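Local coordinates for protein lytic polysaccharide monooxygenase ([Kitasatospora] papulosa, PDB 6NDQ) that probably cleaves crystalline polysaccharides such as cellulose by oxidation, as copper-dependent lytic polysaccharide monooxygenases do, at residues Asn49-Asn54 / Gly78-Leu83. Sequence-based numbering, arbitrary orientation.
Sequences NGLYRN and GRYDSL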
loop_
_atom_site.group_PDB
_atom_site.type_symbol
_atom_site.label_atom_id
_atom_site.label_comp_id
_atom_site.label_asym_id
_atom_site.label_seq_id
_atom_site.Cartn_x
_atom_site.Cartn_y
_atom_site.Cartn_z
ATOM N N ASN A 49 6.348 4.872 7.726
ATOM C CA ASN A 49 5.097 5.450 8.200
ATOM C C ASN A 49 4.809 6.814 7.606
ATOM O O ASN A 49 3.791 7.400 7.967
ATOM C CB ASN A 49 5.087 5.542 9.740
ATOM C CG ASN A 49 6.022 6.627 10.298
ATOM O OD1 ASN A 49 6.735 7.323 9.569
ATOM N ND2 ASN A 49 6.012 6.766 11.616
ATOM N N GLY A 50 5.667 7.320 6.710
ATOM C CA GLY A 50 5.503 8.672 6.208
ATOM C C GLY A 50 5.019 8.812 4.772
ATOM O O GLY A 50 5.253 9.853 4.151
ATOM N N LEU A 51 4.312 7.814 4.235
ATOM C CA LEU A 51 3.955 7.811 2.811
ATOM C C LEU A 51 2.667 8.606 2.586
ATOM O O LEU A 51 1.595 8.062 2.304
ATOM C CB LEU A 51 3.825 6.373 2.294
ATOM C CG LEU A 51 4.239 6.161 0.825
ATOM C CD1 LEU A 51 4.260 4.667 0.420
ATOM C CD2 LEU A 51 3.380 6.956 -0.160
ATOM N N TYR A 52 2.780 9.942 2.675
ATOM C CA TYR A 52 1.621 10.813 2.552
ATOM C C TYR A 52 1.956 12.054 1.730
ATOM O O TYR A 52 3.122 12.453 1.607
ATOM C CB TYR A 52 1.074 11.263 3.926
ATOM C CG TYR A 52 2.019 12.144 4.722
ATOM C CD1 TYR A 52 2.105 13.516 4.476
ATOM C CD2 TYR A 52 2.821 11.607 5.721
ATOM C CE1 TYR A 52 2.974 14.319 5.209
ATOM C CE2 TYR A 52 3.691 12.402 6.457
ATOM C CZ TYR A 52 3.762 13.753 6.193
ATOM O OH TYR A 52 4.628 14.534 6.924
ATOM N N ARG A 53 0.898 12.660 1.181
ATOM C CA ARG A 53 0.910 14.000 0.618
ATOM C C ARG A 53 0.044 14.907 1.481
ATOM O O ARG A 53 -0.932 14.463 2.097
ATOM C CB ARG A 53 0.380 14.031 -0.819
ATOM C CG ARG A 53 1.061 13.058 -1.791
ATOM C CD ARG A 53 0.452 13.167 -3.183
ATOM N NE ARG A 53 0.704 14.483 -3.767
ATOM C CZ ARG A 53 1.794 14.810 -4.462
ATOM N NH1 ARG A 53 2.756 13.923 -4.690
ATOM N NH2 ARG A 53 1.931 16.037 -4.942
ATOM N N ASN A 54 0.407 16.184 1.520
ATOM C CA ASN A 54 -0.382 17.201 2.198
ATOM C C ASN A 54 -1.118 18.028 1.155
ATOM O O ASN A 54 -0.536 18.404 0.133
ATOM C CB ASN A 54 0.508 18.092 3.069
ATOM C CG ASN A 54 0.949 17.402 4.349
ATOM O OD1 ASN A 54 1.962 17.760 4.956
ATOM N ND2 ASN A 54 0.191 16.389 4.760
ATOM N N GLY A 78 10.431 11.849 -4.134
ATOM C CA GLY A 78 10.659 10.487 -4.605
ATOM C C GLY A 78 11.289 9.529 -3.619
ATOM O O GLY A 78 11.852 8.512 -4.046
ATOM N N ARG A 79 11.205 9.807 -2.311
ATOM C CA ARG A 79 11.752 8.883 -1.317
ATOM C C ARG A 79 11.205 7.476 -1.529
ATOM O O ARG A 79 11.926 6.483 -1.336
ATOM C CB ARG A 79 11.435 9.384 0.103
ATOM C CG ARG A 79 11.847 8.441 1.231
ATOM C CD ARG A 79 11.154 8.813 2.538
ATOM N NE ARG A 79 11.687 10.055 3.100
ATOM C CZ ARG A 79 11.060 10.821 3.997
ATOM N NH1 ARG A 79 9.844 10.503 4.453
ATOM N NH2 ARG A 79 11.655 11.927 4.433
ATOM N N TYR A 80 9.940 7.369 -1.942
ATOM C CA TYR A 80 9.293 6.070 -2.107
ATOM C C TYR A 80 9.174 5.680 -3.571
ATOM O O TYR A 80 8.334 4.842 -3.902
ATOM C CB TYR A 80 7.908 6.065 -1.437
ATOM C CG TYR A 80 7.925 6.584 -0.010
ATOM C CD1 TYR A 80 8.282 5.756 1.045
ATOM C CD2 TYR A 80 7.603 7.913 0.279
ATOM C CE1 TYR A 80 8.328 6.218 2.350
ATOM C CE2 TYR A 80 7.645 8.394 1.596
ATOM C CZ TYR A 80 8.000 7.546 2.624
ATOM O OH TYR A 80 8.045 8.021 3.927
ATOM N N ASP A 81 9.986 6.292 -4.449
ATOM C CA ASP A 81 9.920 6.046 -5.890
ATOM C C ASP A 81 9.923 4.547 -6.169
ATOM O O ASP A 81 9.124 4.052 -6.970
ATOM C CB ASP A 81 11.135 6.666 -6.599
ATOM C CG ASP A 81 10.907 8.083 -7.096
ATOM O OD1 ASP A 81 9.733 8.472 -7.288
ATOM O OD2 ASP A 81 11.934 8.777 -7.302
ATOM N N SER A 82 10.835 3.833 -5.513
ATOM C CA SER A 82 11.069 2.436 -5.856
ATOM C C SER A 82 9.915 1.522 -5.481
ATOM O O SER A 82 9.927 0.358 -5.921
ATOM C CB SER A 82 12.374 1.920 -5.222
ATOM O OG SER A 82 12.425 2.196 -3.835
ATOM N N LEU A 83 8.912 2.005 -4.741
ATOM C CA LEU A 83 7.734 1.186 -4.471
ATOM C C LEU A 83 6.840 1.021 -5.697
ATOM O O LEU A 83 5.946 0.157 -5.689
ATOM C CB LEU A 83 6.931 1.778 -3.308
ATOM C CG LEU A 83 7.724 2.050 -2.018
ATOM C CD1 LEU A 83 6.781 2.400 -0.923
ATOM C CD2 LEU A 83 8.518 0.755 -1.623
HETATM O O HOH W 1 6.958 11.836 5.082
#
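Leu51 and Tyr80 bring the two backbones within 7.5 Å, CA to CA, where an inverse gamma turn centred on Leu51 meets a type I beta turn from Gly78 to Asp81. This buried contact joins the entry to strand 52-54, paired antiparallel with strand 175-185 in the family's immunoglobulin-like beta sandwich, to the helix-rich region beside it. Tyr80, with CG anti to its carbonyl carbon (chi1 -50°), directs its ring at 49-54. Leu51 runs past it the opposite way in a CH-pi contact, Leu51 CG 3.9 Å from the centroid of the Tyr80 ring; Arg79 CG covers the opposite face. Leu51 CD1 meets Leu83 CD1 tip to tip at 3.6 Å, so one branched apolar side chain serves both partners. Glycine suits position 50, since a beta carbon there would sit only 3.0 Å from Tyr80 OH. Tyrosine joins a flat apolar ring to a hydroxyl that donates to Asn47 O and accepts from Arg79 NH1; a phenylalanine here would probably leave both without this mate. Water 1 donates to Gly50 O and weakly accepts from Arg79 NH1. The bond from Arg79 NH1 to Tyr80 OH, 3.1 Å long, lies nearly in the guanidinium plane.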